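Local structure of alanine dehydrogenase/pyridine nucleotide transhydrogenase (Mycobacterium smegmatis str. MC2 155, 3P2Y) at residues A[35-40]-A[89-94]; A[104-109]-A[127-132]; A[112-117]-A[133-138]; A[141-146]-A[366-371]; A[150-155]-A[341-346]. The protein probably carries the NAD(H)-handling part of a proton-translocating transhydrogenase that passes hydride between NADH and NADP, and belongs to the alanine dehydrogenase family. All blocks are in the same frame, centred on the assembly; numbering follows the deposited sequence.

Contacts 1, 2 and 3 lie in the N-terminal domain. Contact 2 joins the last two strands of its parallel sheet, and contacts 1 and 3 join loops following its strands. Contacts 4 and 5 tie it to C-terminal residues. Lys90 N of contact 1 meets Ile109 O of contact 2 at 3.0 Å, while Lys90 O reaches Tyr343 OH of contact 5 at 2.7 Å. Thr145 O of contact 4 lies 2.9 Å from Asn346 ND2 of contact 5, and Met134 of contact 3 packs on contacts 4 and 5 alike. A bound calcium ion lies about 9 Å from the Asp366 side chain, and the side chains of Met146 and the calcium ligand Asp352 are about 7 Å apart.

Contact 1: residues A[35-40]-A[89-94]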
# COMPACT_ATOMS: atom_id res chain seq x y z
N GLU A 35 -8.72 6.69 15.25
CA GLU A 35 -9.45 5.41 15.31
C GLU A 35 -10.56 5.44 14.27
O GLU A 35 -11.29 6.44 14.17
CB GLU A 35 -10.05 5.17 16.70
CG GLU A 35 -10.74 3.78 16.80
CD GLU A 35 -9.77 2.64 16.45
OE1 GLU A 35 -8.87 2.38 17.26
OE2 GLU A 35 -9.87 2.04 15.37
N ARG A 36 -10.70 4.36 13.51
CA ARG A 36 -11.79 4.23 12.54
C ARG A 36 -12.66 2.99 12.77
O ARG A 36 -13.68 2.85 12.10
CB ARG A 36 -11.25 4.17 11.10
CG ARG A 36 -10.55 5.48 10.69
CD ARG A 36 -9.88 5.34 9.31
NE ARG A 36 -10.86 5.03 8.26
CZ ARG A 36 -10.57 4.52 7.06
NH1 ARG A 36 -9.32 4.23 6.71
NH2 ARG A 36 -11.56 4.29 6.20
N ARG A 37 -12.28 2.11 13.68
CA ARG A 37 -13.07 0.91 13.94
C ARG A 37 -14.30 1.28 14.77
O ARG A 37 -14.36 2.38 15.39
CB ARG A 37 -12.24 -0.17 14.69
CG ARG A 37 -11.08 -0.74 13.82
CD ARG A 37 -10.12 -1.59 14.66
NE ARG A 37 -9.42 -0.76 15.63
CZ ARG A 37 -8.64 -1.23 16.60
NH1 ARG A 37 -8.47 -2.56 16.73
NH2 ARG A 37 -8.05 -0.39 17.45
N VAL A 38 -15.24 0.36 14.77
CA VAL A 38 -16.49 0.44 15.56
C VAL A 38 -16.76 -0.97 16.10
O VAL A 38 -16.47 -1.95 15.44
CB VAL A 38 -17.68 0.94 14.64
CG1 VAL A 38 -17.92 -0.01 13.44
CG2 VAL A 38 -18.98 1.12 15.47
N ALA A 39 -17.28 -1.09 17.33
CA ALA A 39 -17.29 -2.41 17.99
C ALA A 39 -18.25 -3.41 17.35
O ALA A 39 -17.97 -4.59 17.37
CB ALA A 39 -17.57 -2.30 19.50
N LEU A 40 -19.38 -2.93 16.81
CA LEU A 40 -20.25 -3.81 16.03
C LEU A 40 -20.47 -3.20 14.66
O LEU A 40 -20.63 -1.98 14.54
CB LEU A 40 -21.62 -3.99 16.72
CG LEU A 40 -21.65 -4.60 18.12
CD1 LEU A 40 -23.12 -4.72 18.55
CD2 LEU A 40 -20.94 -6.00 18.15
N VAL A 89 -20.54 -2.12 24.35
CA VAL A 89 -19.43 -2.80 23.68
C VAL A 89 -18.66 -1.76 22.89
O VAL A 89 -19.26 -0.98 22.17
CB VAL A 89 -19.89 -3.97 22.75
CG1 VAL A 89 -20.59 -5.07 23.57
CG2 VAL A 89 -20.81 -3.49 21.61
N LYS A 90 -17.36 -1.70 23.09
CA LYS A 90 -16.58 -0.66 22.38
C LYS A 90 -15.23 -1.23 22.03
O LYS A 90 -14.94 -2.37 22.39
CB LYS A 90 -16.46 0.62 23.24
CG LYS A 90 -15.41 0.57 24.38
CD LYS A 90 -15.47 1.88 25.26
CE LYS A 90 -15.31 3.18 24.41
NZ LYS A 90 -14.16 3.16 23.40
N VAL A 91 -14.40 -0.46 21.33
CA VAL A 91 -13.08 -0.92 20.92
C VAL A 91 -12.03 -0.50 21.95
O VAL A 91 -11.50 -1.35 22.67
CB VAL A 91 -12.70 -0.39 19.51
CG1 VAL A 91 -11.30 -0.98 19.04
CG2 VAL A 91 -13.77 -0.75 18.49
N ASN A 92 -11.68 0.79 21.99
CA ASN A 92 -10.60 1.26 22.87
C ASN A 92 -11.03 1.50 24.32
O ASN A 92 -12.22 1.62 24.59
CB ASN A 92 -9.99 2.57 22.32
CG ASN A 92 -9.35 2.36 20.96
OD1 ASN A 92 -9.60 3.10 19.99
ND2 ASN A 92 -8.52 1.35 20.89
N PRO A 93 -10.06 1.51 25.26
CA PRO A 93 -10.43 1.76 26.67
C PRO A 93 -11.24 3.04 26.79
O PRO A 93 -10.94 4.02 26.08
CB PRO A 93 -9.08 1.92 27.37
CG PRO A 93 -8.15 0.97 26.58
CD PRO A 93 -8.63 1.14 25.11
N PRO A 94 -12.23 3.07 27.69
CA PRO A 94 -13.03 4.26 27.89
C PRO A 94 -12.24 5.36 28.58
O PRO A 94 -11.35 5.07 29.40
CB PRO A 94 -14.17 3.78 28.81
CG PRO A 94 -13.53 2.68 29.63
CD PRO A 94 -12.61 1.98 28.62
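Val91 and Ala39 bury more surface than any other residues where 35-40 meets 89-94. The two branches of Val91 divide the work. CG1, swung anti to the backbone N (chi1 -177°), sits over the centre of one face of the Arg37 guanidinium, 3.6 Å from Arg37 CZ, whereas CG2 lies against the backbone around Ala39, 3.7 Å from Ala39 N. The Arg37 guanidinium is held side-on by Glu35: Arg37 NE donates to Glu35 OE2 at 2.8 Å in a nearly straight bond (175°), and Arg37 NH2 donates to Glu35 OE1 at 2.9 Å. Because Arg37 N also donates to Glu35 OE2, through the anti lone pair, the carboxylate fixes both the backbone and the flat group that Val91 covers. Both segments belong to loops after neighbouring strands 24-27 and 87-89 of the N-terminal parallel sheet, Val89 closing the second strand, and they run in nearly opposite directions. Ala39 CB lies 3.4 Å from Val89 O; at 3.5 Å from Lys90 CA, Ala39 CB is closer than carbons usually pack. Beyond it, Leu40 CG meets Val89 CG2 at 3.8 Å, the two side chains crossing at about a right angle beside Val27 and helix 336-354.

Contact 2: residues A[104-109]-A[127-132]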
# COMPACT_ATOMS: atom_id res chain seq x y z
N PRO A 104 -24.73 2.26 36.81
CA PRO A 104 -24.41 1.18 37.73
C PRO A 104 -25.17 -0.10 37.37
O PRO A 104 -26.33 -0.06 36.95
CB PRO A 104 -24.84 1.72 39.10
CG PRO A 104 -25.48 3.02 38.86
CD PRO A 104 -25.23 3.48 37.48
N GLY A 105 -24.50 -1.23 37.51
CA GLY A 105 -25.10 -2.52 37.19
C GLY A 105 -24.96 -2.96 35.75
O GLY A 105 -25.39 -4.07 35.40
N SER A 106 -24.34 -2.12 34.92
CA SER A 106 -24.09 -2.46 33.52
C SER A 106 -22.86 -3.34 33.34
O SER A 106 -22.12 -3.58 34.28
CB SER A 106 -23.92 -1.19 32.68
OG SER A 106 -22.80 -0.42 33.12
N VAL A 107 -22.67 -3.81 32.10
CA VAL A 107 -21.49 -4.56 31.69
C VAL A 107 -20.80 -3.75 30.60
O VAL A 107 -21.46 -3.13 29.78
CB VAL A 107 -21.89 -5.97 31.16
CG1 VAL A 107 -20.76 -6.67 30.35
CG2 VAL A 107 -22.33 -6.89 32.33
N LEU A 108 -19.46 -3.74 30.62
CA LEU A 108 -18.68 -3.12 29.56
C LEU A 108 -17.76 -4.19 28.99
O LEU A 108 -17.14 -4.95 29.76
CB LEU A 108 -17.82 -1.98 30.13
CG LEU A 108 -16.83 -1.33 29.14
CD1 LEU A 108 -17.53 -0.52 28.03
CD2 LEU A 108 -15.85 -0.41 29.93
N ILE A 109 -17.68 -4.25 27.67
CA ILE A 109 -16.78 -5.20 26.99
C ILE A 109 -15.96 -4.38 26.03
O ILE A 109 -16.53 -3.60 25.26
CB ILE A 109 -17.55 -6.26 26.16
CG1 ILE A 109 -18.37 -7.17 27.10
CG2 ILE A 109 -16.56 -7.11 25.30
CD1 ILE A 109 -19.40 -8.10 26.38
N ALA A 127 -17.62 2.52 39.78
CA ALA A 127 -18.78 2.88 39.00
C ALA A 127 -19.85 1.78 38.97
O ALA A 127 -20.92 1.97 38.38
CB ALA A 127 -18.35 3.28 37.58
N ASP A 128 -19.57 0.66 39.65
CA ASP A 128 -20.44 -0.53 39.69
C ASP A 128 -20.69 -1.12 38.29
O ASP A 128 -21.80 -1.57 37.98
CB ASP A 128 -21.78 -0.21 40.38
CG ASP A 128 -22.50 -1.46 40.87
OD1 ASP A 128 -21.85 -2.53 41.01
OD2 ASP A 128 -23.72 -1.36 41.16
N VAL A 129 -19.64 -1.10 37.46
CA VAL A 129 -19.70 -1.69 36.13
C VAL A 129 -18.91 -2.98 36.18
O VAL A 129 -17.81 -3.01 36.77
CB VAL A 129 -19.09 -0.71 35.07
CG1 VAL A 129 -18.99 -1.38 33.69
CG2 VAL A 129 -19.93 0.57 35.00
N THR A 130 -19.47 -4.04 35.59
CA THR A 130 -18.78 -5.33 35.49
C THR A 130 -18.15 -5.32 34.12
O THR A 130 -18.87 -5.28 33.13
CB THR A 130 -19.78 -6.50 35.60
OG1 THR A 130 -20.39 -6.46 36.91
CG2 THR A 130 -19.09 -7.83 35.43
N ALA A 131 -16.82 -5.37 34.07
CA ALA A 131 -16.09 -5.06 32.82
C ALA A 131 -15.20 -6.21 32.41
O ALA A 131 -14.49 -6.79 33.24
CB ALA A 131 -15.25 -3.81 33.00
N PHE A 132 -15.20 -6.50 31.10
CA PHE A 132 -14.45 -7.64 30.58
C PHE A 132 -13.46 -7.11 29.57
O PHE A 132 -13.86 -6.45 28.63
CB PHE A 132 -15.39 -8.65 29.91
CG PHE A 132 -16.41 -9.24 30.87
CD1 PHE A 132 -16.10 -10.41 31.57
CD2 PHE A 132 -17.62 -8.60 31.12
CE1 PHE A 132 -17.03 -10.96 32.48
CE2 PHE A 132 -18.55 -9.12 32.05
CZ PHE A 132 -18.24 -10.32 32.71
O HOH W 1 -22.38 -4.47 37.00
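Ser106 O is gripped by two donors: Thr130 N, at 3.0 Å and almost straight (172°), and a water at 2.9 Å. The same water donates to Asp128 O and accepts from Thr130 OG1, so it bridges the two segments where they enter the sheet. From there Leu108 N donates to Thr130 O, and Phe132 N to Leu108 O at 2.8 Å. On one face, Val107 CG1 meets the edge of the Phe132 ring, 3.7 Å from Phe132 CE2. The ring reaches this place with CG beside its own backbone N (chi1 -62°), and helices 336-354 and 367-372 also pack on it. On the other face Leu108 CB touches Val129 CG1 at 3.8 Å and lies near Ala131 CB, with Leu124 of helix 118-126 beyond. At the entrance, Gly105 N donates to Asp128 O at 2.8 Å, and Pro104 CB rests 3.8 Å from Asp128 CB. Asp128 leaves helix 118-126 with positive phi in a Schellman motif, which turns the chain into the next strand. Strand 107-110, helix 118-126 and strand 130-133 form a beta-alpha-beta crossover, the repeating connection of a parallel alpha/beta sheet.

Contact 3: residues A[112-117]-A[133-138]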
# COMPACT_ATOMS: atom_id res chain seq x y z
N LEU A 112 -9.48 -3.12 27.36
CA LEU A 112 -9.43 -2.32 28.58
C LEU A 112 -8.04 -2.13 29.16
O LEU A 112 -7.92 -1.70 30.30
CB LEU A 112 -10.38 -2.89 29.67
CG LEU A 112 -11.85 -3.00 29.25
CD1 LEU A 112 -12.72 -3.71 30.33
CD2 LEU A 112 -12.44 -1.64 28.92
N ALA A 113 -7.00 -2.49 28.40
CA ALA A 113 -5.61 -2.25 28.78
C ALA A 113 -5.26 -2.68 30.23
O ALA A 113 -4.74 -1.87 31.00
CB ALA A 113 -5.26 -0.75 28.56
N PRO A 114 -5.57 -3.94 30.59
CA PRO A 114 -5.41 -4.35 32.00
C PRO A 114 -3.96 -4.19 32.50
O PRO A 114 -3.75 -3.87 33.67
CB PRO A 114 -5.87 -5.82 32.00
CG PRO A 114 -5.75 -6.27 30.59
CD PRO A 114 -6.10 -5.04 29.77
N ARG A 115 -2.98 -4.36 31.63
CA ARG A 115 -1.58 -4.19 32.05
C ARG A 115 -1.16 -2.73 32.18
O ARG A 115 -0.53 -2.35 33.17
CB ARG A 115 -0.65 -4.90 31.07
CG ARG A 115 -1.08 -6.30 30.69
CD ARG A 115 -0.46 -7.31 31.59
NE ARG A 115 -0.60 -8.66 31.05
CZ ARG A 115 0.25 -9.65 31.29
NH1 ARG A 115 1.32 -9.45 32.05
NH2 ARG A 115 0.02 -10.85 30.77
N THR A 116 -1.53 -1.91 31.22
CA THR A 116 -0.95 -0.58 31.08
C THR A 116 -1.84 0.51 31.71
O THR A 116 -1.39 1.64 31.94
CB THR A 116 -0.69 -0.27 29.60
OG1 THR A 116 -1.92 -0.33 28.87
CG2 THR A 116 0.30 -1.28 28.99
N GLN A 117 -3.10 0.15 31.99
CA GLN A 117 -4.06 1.07 32.64
C GLN A 117 -4.76 0.39 33.83
O GLN A 117 -5.98 0.24 33.83
CB GLN A 117 -5.07 1.60 31.62
CG GLN A 117 -4.47 2.48 30.54
CD GLN A 117 -5.50 3.08 29.58
OE1 GLN A 117 -5.37 2.96 28.36
NE2 GLN A 117 -6.51 3.74 30.13
N ALA A 133 -12.18 -7.38 29.80
CA ALA A 133 -11.08 -6.94 28.90
C ALA A 133 -10.84 -7.99 27.82
O ALA A 133 -10.53 -9.17 28.11
CB ALA A 133 -9.79 -6.73 29.70
N MET A 134 -10.96 -7.58 26.56
CA MET A 134 -10.75 -8.53 25.48
C MET A 134 -9.30 -9.05 25.46
O MET A 134 -9.06 -10.17 25.05
CB MET A 134 -11.16 -7.92 24.13
CG MET A 134 -12.69 -7.62 24.01
SD MET A 134 -13.73 -9.10 24.22
CE MET A 134 -13.32 -10.01 22.70
N GLU A 135 -8.36 -8.25 25.96
CA GLU A 135 -6.96 -8.70 26.04
C GLU A 135 -6.80 -9.87 27.00
O GLU A 135 -5.79 -10.60 26.93
CB GLU A 135 -6.03 -7.56 26.52
CG GLU A 135 -6.05 -6.28 25.69
CD GLU A 135 -6.98 -5.20 26.28
OE1 GLU A 135 -8.05 -5.55 26.84
OE2 GLU A 135 -6.67 -4.00 26.13
N SER A 136 -7.75 -10.03 27.93
CA SER A 136 -7.66 -11.03 29.01
C SER A 136 -8.47 -12.30 28.72
O SER A 136 -8.55 -13.18 29.60
CB SER A 136 -8.08 -10.42 30.36
OG SER A 136 -7.15 -9.38 30.73
N ILE A 137 -9.02 -12.41 27.51
CA ILE A 137 -9.66 -13.65 27.06
C ILE A 137 -8.56 -14.73 27.09
O ILE A 137 -7.50 -14.56 26.50
CB ILE A 137 -10.24 -13.52 25.61
CG1 ILE A 137 -11.38 -12.47 25.57
CG2 ILE A 137 -10.75 -14.89 25.08
CD1 ILE A 137 -12.64 -12.91 26.26
N PRO A 138 -8.80 -15.82 27.82
CA PRO A 138 -7.71 -16.80 27.94
C PRO A 138 -7.49 -17.55 26.63
O PRO A 138 -8.43 -17.70 25.83
CB PRO A 138 -8.19 -17.73 29.07
CG PRO A 138 -9.64 -17.54 29.18
CD PRO A 138 -9.95 -16.14 28.68
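Glu135 starts with CG beside its backbone N (chi1 -56°) and then bends at chi2 (97°), which carries its carboxylate back to the peptide nitrogens of Leu112 and Ala113. Each oxygen takes one N-H. Leu112 N donates to Glu135 OE1 at 2.9 Å through the syn lone pair, while Ala113 N comes from above the carboxylate plane, 42° out of it, to reach Glu135 OE2 at 2.7 Å. Two consecutive backbone nitrogens therefore hold the group at both oxygens and restrict its rotation, and their N-H dipoles would be expected to stabilise its negative charge. Pro114 and Glu135 cross obliquely, with Pro114 CD 3.6 Å from Glu135 OE1. The neighbouring ring atom, Pro114 CG, lies 3.4 Å from Ser136 OG. Beside the polar grip, Ala133 CB packs on Leu112 CB at 3.9 Å and on Pro114 CD at 4.1 Å. Leu112 CD1 extends alongside the opposite backbone, 3.7 Å from Ala133 N. The contact joins the loops that leave adjacent parallel strands 107-110 and 130-133: one leads into helix 118-126, the other makes a short 3-10 turn toward helix 148-167, whose Leu149 packs on Glu135.

Contact 4: residues A[141-146]-A[366-371]; sequences SRAQTM and DEIVAA
Ionic bonds from Arg142 make up the polar half of this contact, which joins helix 367-372 to the loop ahead of helix 148-167. Its guanidinium meets Asp366 end-on with two nitrogens, one to each oxygen: Arg142 NH2 donates to Asp366 OD2 at 2.8 Å, and Arg142 NH1 to Asp366 OD1 at 3.1 Å in a nearly straight bond (172°). The flat groups are not coplanar; their planes stand 53° apart, and NH1 approaches OD1 from above the carboxylate. A bend at chi3 (54°) in the arginine chain turns the guanidinium toward the acids. Arg142 NH1 also makes a weak bond to Glu367 OE1 at 3.0 Å; since Glu367 adopts two conformations, this third arm of the salt-bridge network is less certain.

Helix capping shares one of these atoms. Asp366 is the N-cap of helix 367-372, and its OD1 accepts from Ile368 N at 2.9 Å as well as from Arg142 NH1.

The apolar contacts centre on Ile368. Its CD1 lies over one face of the guanidinium, offset toward the rim, 3.6 Å from Arg142 NH1, and also touches Ala143 CB at 3.7 Å. Met146, extended beyond CG, comes tip to tip with it, Met146 SD being 3.9 Å from Ile368 CG2.

With an arginine and the N-terminal end of a helix both facing it, the Asp366 carboxylate is probably favoured in its ionised form, while Ile368 shields one face of the cation.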
# COMPACT_ATOMS: atom_id res chain seq x y z
N SER A 141 -9.20 -23.42 24.03
CA SER A 141 -9.98 -23.90 22.88
C SER A 141 -11.36 -23.23 22.77
O SER A 141 -11.76 -22.76 21.69
CB SER A 141 -10.15 -25.43 22.97
OG SER A 141 -10.65 -25.97 21.74
N ARG A 142 -12.07 -23.20 23.89
CA ARG A 142 -13.44 -22.67 23.95
C ARG A 142 -13.49 -21.17 23.59
O ARG A 142 -14.56 -20.63 23.28
CB ARG A 142 -14.05 -22.84 25.35
CG ARG A 142 -14.47 -24.26 25.75
CD ARG A 142 -15.20 -24.26 27.10
NE ARG A 142 -16.32 -23.33 27.13
CZ ARG A 142 -16.45 -22.29 27.96
NH1 ARG A 142 -15.51 -22.00 28.86
NH2 ARG A 142 -17.52 -21.52 27.90
N ALA A 143 -12.34 -20.50 23.68
CA ALA A 143 -12.28 -19.04 23.47
C ALA A 143 -11.69 -18.68 22.10
O ALA A 143 -11.44 -17.50 21.80
CB ALA A 143 -11.47 -18.38 24.58
N GLN A 144 -11.50 -19.69 21.24
CA GLN A 144 -10.90 -19.42 19.91
C GLN A 144 -11.63 -18.35 19.11
O GLN A 144 -10.99 -17.50 18.46
CB GLN A 144 -10.86 -20.70 19.08
CG GLN A 144 -9.77 -21.62 19.46
CD GLN A 144 -9.59 -22.69 18.41
OE1 GLN A 144 -10.49 -23.52 18.19
NE2 GLN A 144 -8.45 -22.67 17.74
N THR A 145 -12.95 -18.36 19.17
CA THR A 145 -13.75 -17.39 18.41
C THR A 145 -13.79 -15.99 19.03
O THR A 145 -14.32 -15.05 18.42
CB THR A 145 -15.22 -17.87 18.25
OG1 THR A 145 -15.81 -18.01 19.54
CG2 THR A 145 -15.30 -19.21 17.52
N MET A 146 -13.21 -15.85 20.23
CA MET A 146 -13.27 -14.60 21.03
C MET A 146 -11.95 -13.86 21.06
O MET A 146 -11.81 -12.88 21.79
CB MET A 146 -13.67 -14.92 22.50
CG MET A 146 -15.01 -15.57 22.62
SD MET A 146 -15.18 -16.34 24.27
CE MET A 146 -16.48 -17.52 23.87
N ASP A 366 -17.35 -20.07 34.88
CA ASP A 366 -16.81 -20.24 33.53
C ASP A 366 -15.48 -19.50 33.47
O ASP A 366 -15.43 -18.28 33.67
CB ASP A 366 -17.81 -19.70 32.52
CG ASP A 366 -17.33 -19.85 31.07
OD1 ASP A 366 -16.11 -19.69 30.82
OD2 ASP A 366 -18.20 -20.09 30.19
N GLU A 367 -14.42 -20.26 33.19
CA GLU A 367 -13.04 -19.79 33.15
C GLU A 367 -12.82 -18.54 32.27
O GLU A 367 -11.99 -17.68 32.56
CB GLU A 367 -12.16 -20.94 32.65
CG GLU A 367 -12.66 -21.61 31.35
CD GLU A 367 -13.54 -22.86 31.54
OE1 GLU A 367 -13.61 -23.64 30.56
OE2 GLU A 367 -14.16 -23.05 32.62
N ILE A 368 -13.56 -18.45 31.18
CA ILE A 368 -13.41 -17.33 30.23
C ILE A 368 -13.94 -16.06 30.87
O ILE A 368 -13.32 -14.99 30.78
CB ILE A 368 -14.15 -17.61 28.88
CG1 ILE A 368 -13.49 -18.77 28.13
CG2 ILE A 368 -14.20 -16.33 28.01
CD1 ILE A 368 -14.23 -19.25 26.88
N VAL A 369 -15.11 -16.19 31.50
CA VAL A 369 -15.78 -15.09 32.17
C VAL A 369 -14.94 -14.61 33.37
O VAL A 369 -14.70 -13.41 33.53
CB VAL A 369 -17.22 -15.54 32.61
CG1 VAL A 369 -17.92 -14.44 33.45
CG2 VAL A 369 -18.06 -15.95 31.36
N ALA A 370 -14.48 -15.54 34.20
CA ALA A 370 -13.67 -15.19 35.36
C ALA A 370 -12.32 -14.56 34.97
O ALA A 370 -11.91 -13.56 35.58
CB ALA A 370 -13.46 -16.42 36.25
N ALA A 371 -11.65 -15.13 33.97
CA ALA A 371 -10.32 -14.65 33.55
C ALA A 371 -10.37 -13.27 32.89
O ALA A 371 -9.45 -12.46 33.07
CB ALA A 371 -9.63 -15.65 32.63

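Contact 5: residues A[150-155]-A[341-346]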
# COMPACT_ATOMS: atom_id res chain seq x y z
N SER A 150 -5.85 -11.56 18.38
CA SER A 150 -5.47 -12.27 17.15
C SER A 150 -6.15 -11.70 15.90
O SER A 150 -5.51 -11.52 14.86
CB SER A 150 -5.78 -13.77 17.28
OG SER A 150 -5.68 -14.44 16.04
N SER A 151 -7.45 -11.41 15.99
CA SER A 151 -8.11 -10.92 14.75
C SER A 151 -7.52 -9.58 14.31
O SER A 151 -7.31 -9.35 13.12
CB SER A 151 -9.64 -10.82 14.90
OG SER A 151 -10.05 -9.81 15.81
N GLN A 152 -7.25 -8.70 15.29
CA GLN A 152 -6.64 -7.40 14.98
C GLN A 152 -5.20 -7.55 14.50
O GLN A 152 -4.75 -6.80 13.60
CB GLN A 152 -6.75 -6.44 16.17
CG GLN A 152 -8.23 -6.25 16.62
CD GLN A 152 -9.17 -5.88 15.45
OE1 GLN A 152 -9.17 -4.74 15.01
NE2 GLN A 152 -9.97 -6.83 14.97
N ALA A 153 -4.49 -8.51 15.07
CA ALA A 153 -3.09 -8.75 14.66
C ALA A 153 -3.05 -9.29 13.23
O ALA A 153 -2.12 -8.96 12.47
CB ALA A 153 -2.41 -9.74 15.65
N ASN A 154 -4.04 -10.11 12.83
CA ASN A 154 -4.13 -10.57 11.43
C ASN A 154 -4.25 -9.40 10.48
O ASN A 154 -3.56 -9.34 9.46
CB ASN A 154 -5.34 -11.49 11.19
CG ASN A 154 -4.97 -12.93 11.15
OD1 ASN A 154 -4.05 -13.34 10.42
ND2 ASN A 154 -5.73 -13.76 11.91
N VAL A 155 -5.13 -8.45 10.82
CA VAL A 155 -5.25 -7.26 9.96
C VAL A 155 -3.90 -6.50 9.93
O VAL A 155 -3.48 -6.04 8.86
CB VAL A 155 -6.37 -6.32 10.44
CG1 VAL A 155 -6.39 -5.02 9.56
CG2 VAL A 155 -7.76 -7.05 10.37
N GLU A 341 -15.47 -5.95 11.73
CA GLU A 341 -16.35 -7.13 11.61
C GLU A 341 -15.81 -8.31 12.40
O GLU A 341 -16.56 -8.96 13.12
CB GLU A 341 -16.55 -7.51 10.15
CG GLU A 341 -17.47 -8.72 9.94
CD GLU A 341 -17.59 -9.09 8.46
OE1 GLU A 341 -17.75 -8.17 7.64
OE2 GLU A 341 -17.52 -10.30 8.12
N LEU A 342 -14.51 -8.57 12.27
CA LEU A 342 -13.90 -9.67 13.01
C LEU A 342 -13.98 -9.42 14.52
O LEU A 342 -14.34 -10.34 15.28
CB LEU A 342 -12.45 -9.86 12.58
CG LEU A 342 -12.34 -10.31 11.11
CD1 LEU A 342 -10.86 -10.32 10.73
CD2 LEU A 342 -12.97 -11.68 10.87
N TYR A 343 -13.65 -8.19 14.92
CA TYR A 343 -13.74 -7.74 16.32
C TYR A 343 -15.17 -7.89 16.85
O TYR A 343 -15.39 -8.36 17.98
CB TYR A 343 -13.29 -6.28 16.47
CG TYR A 343 -13.29 -5.81 17.90
CD1 TYR A 343 -14.32 -5.00 18.38
CD2 TYR A 343 -12.25 -6.17 18.78
CE1 TYR A 343 -14.33 -4.57 19.74
CE2 TYR A 343 -12.26 -5.77 20.12
CZ TYR A 343 -13.30 -4.96 20.58
OH TYR A 343 -13.30 -4.50 21.86
N ALA A 344 -16.14 -7.48 16.04
CA ALA A 344 -17.55 -7.61 16.43
C ALA A 344 -17.94 -9.06 16.70
O ALA A 344 -18.67 -9.34 17.65
CB ALA A 344 -18.46 -7.00 15.29
N LYS A 345 -17.46 -9.97 15.86
CA LYS A 345 -17.70 -11.41 16.09
C LYS A 345 -17.00 -11.90 17.37
O LYS A 345 -17.58 -12.71 18.13
CB LYS A 345 -17.31 -12.21 14.84
CG LYS A 345 -18.28 -11.96 13.69
CD LYS A 345 -17.89 -12.70 12.39
CE LYS A 345 -18.97 -12.45 11.32
NZ LYS A 345 -18.77 -13.34 10.12
N ASN A 346 -15.79 -11.38 17.66
CA ASN A 346 -15.10 -11.73 18.92
C ASN A 346 -15.93 -11.29 20.14
O ASN A 346 -16.17 -12.06 21.09
CB ASN A 346 -13.72 -11.06 19.03
CG ASN A 346 -12.72 -11.49 17.92
OD1 ASN A 346 -11.99 -10.65 17.42
ND2 ASN A 346 -12.69 -12.76 17.58
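Two antiparallel helices, 148-167 and 336-354, pack side by side here and join the N-terminal and C-terminal parts of the sequence; the axes of their segments 150-155 and 341-346 come within 9.3 Å and run at 170°. Ser151 OG takes the position between the backbone N and the carbonyl carbon (chi1 68°), from which it donates to Asn346 OD1 at 2.7 Å, in the carbonyl plane. Ser151 CB packs on Leu342 CB at 3.8 Å. The same hydroxyl oxygen accepts from Gln152 NE2 at 3.1 Å in a nearly straight bond (169°) that lies in the amide plane. Gln152, bent at chi2, brings this NE2 to within 3.7 Å of Tyr343 CB, its amide plane steeply inclined to the tyrosine ring, and also donates to Ala339 O. The far ends of these groups reach into loop 35-40 and loop 89-94: Gln152 OE1 accepts from Arg37 NH1, and Tyr343 OH bonds to Lys90 O. Ala179 of the second subunit packs on Ser151 and Asn346. Buried polar atoms here are satisfied partly across the helices and partly by Arg37 and Thr145 O, with Ser151 OG both giving and receiving a hydrogen bond.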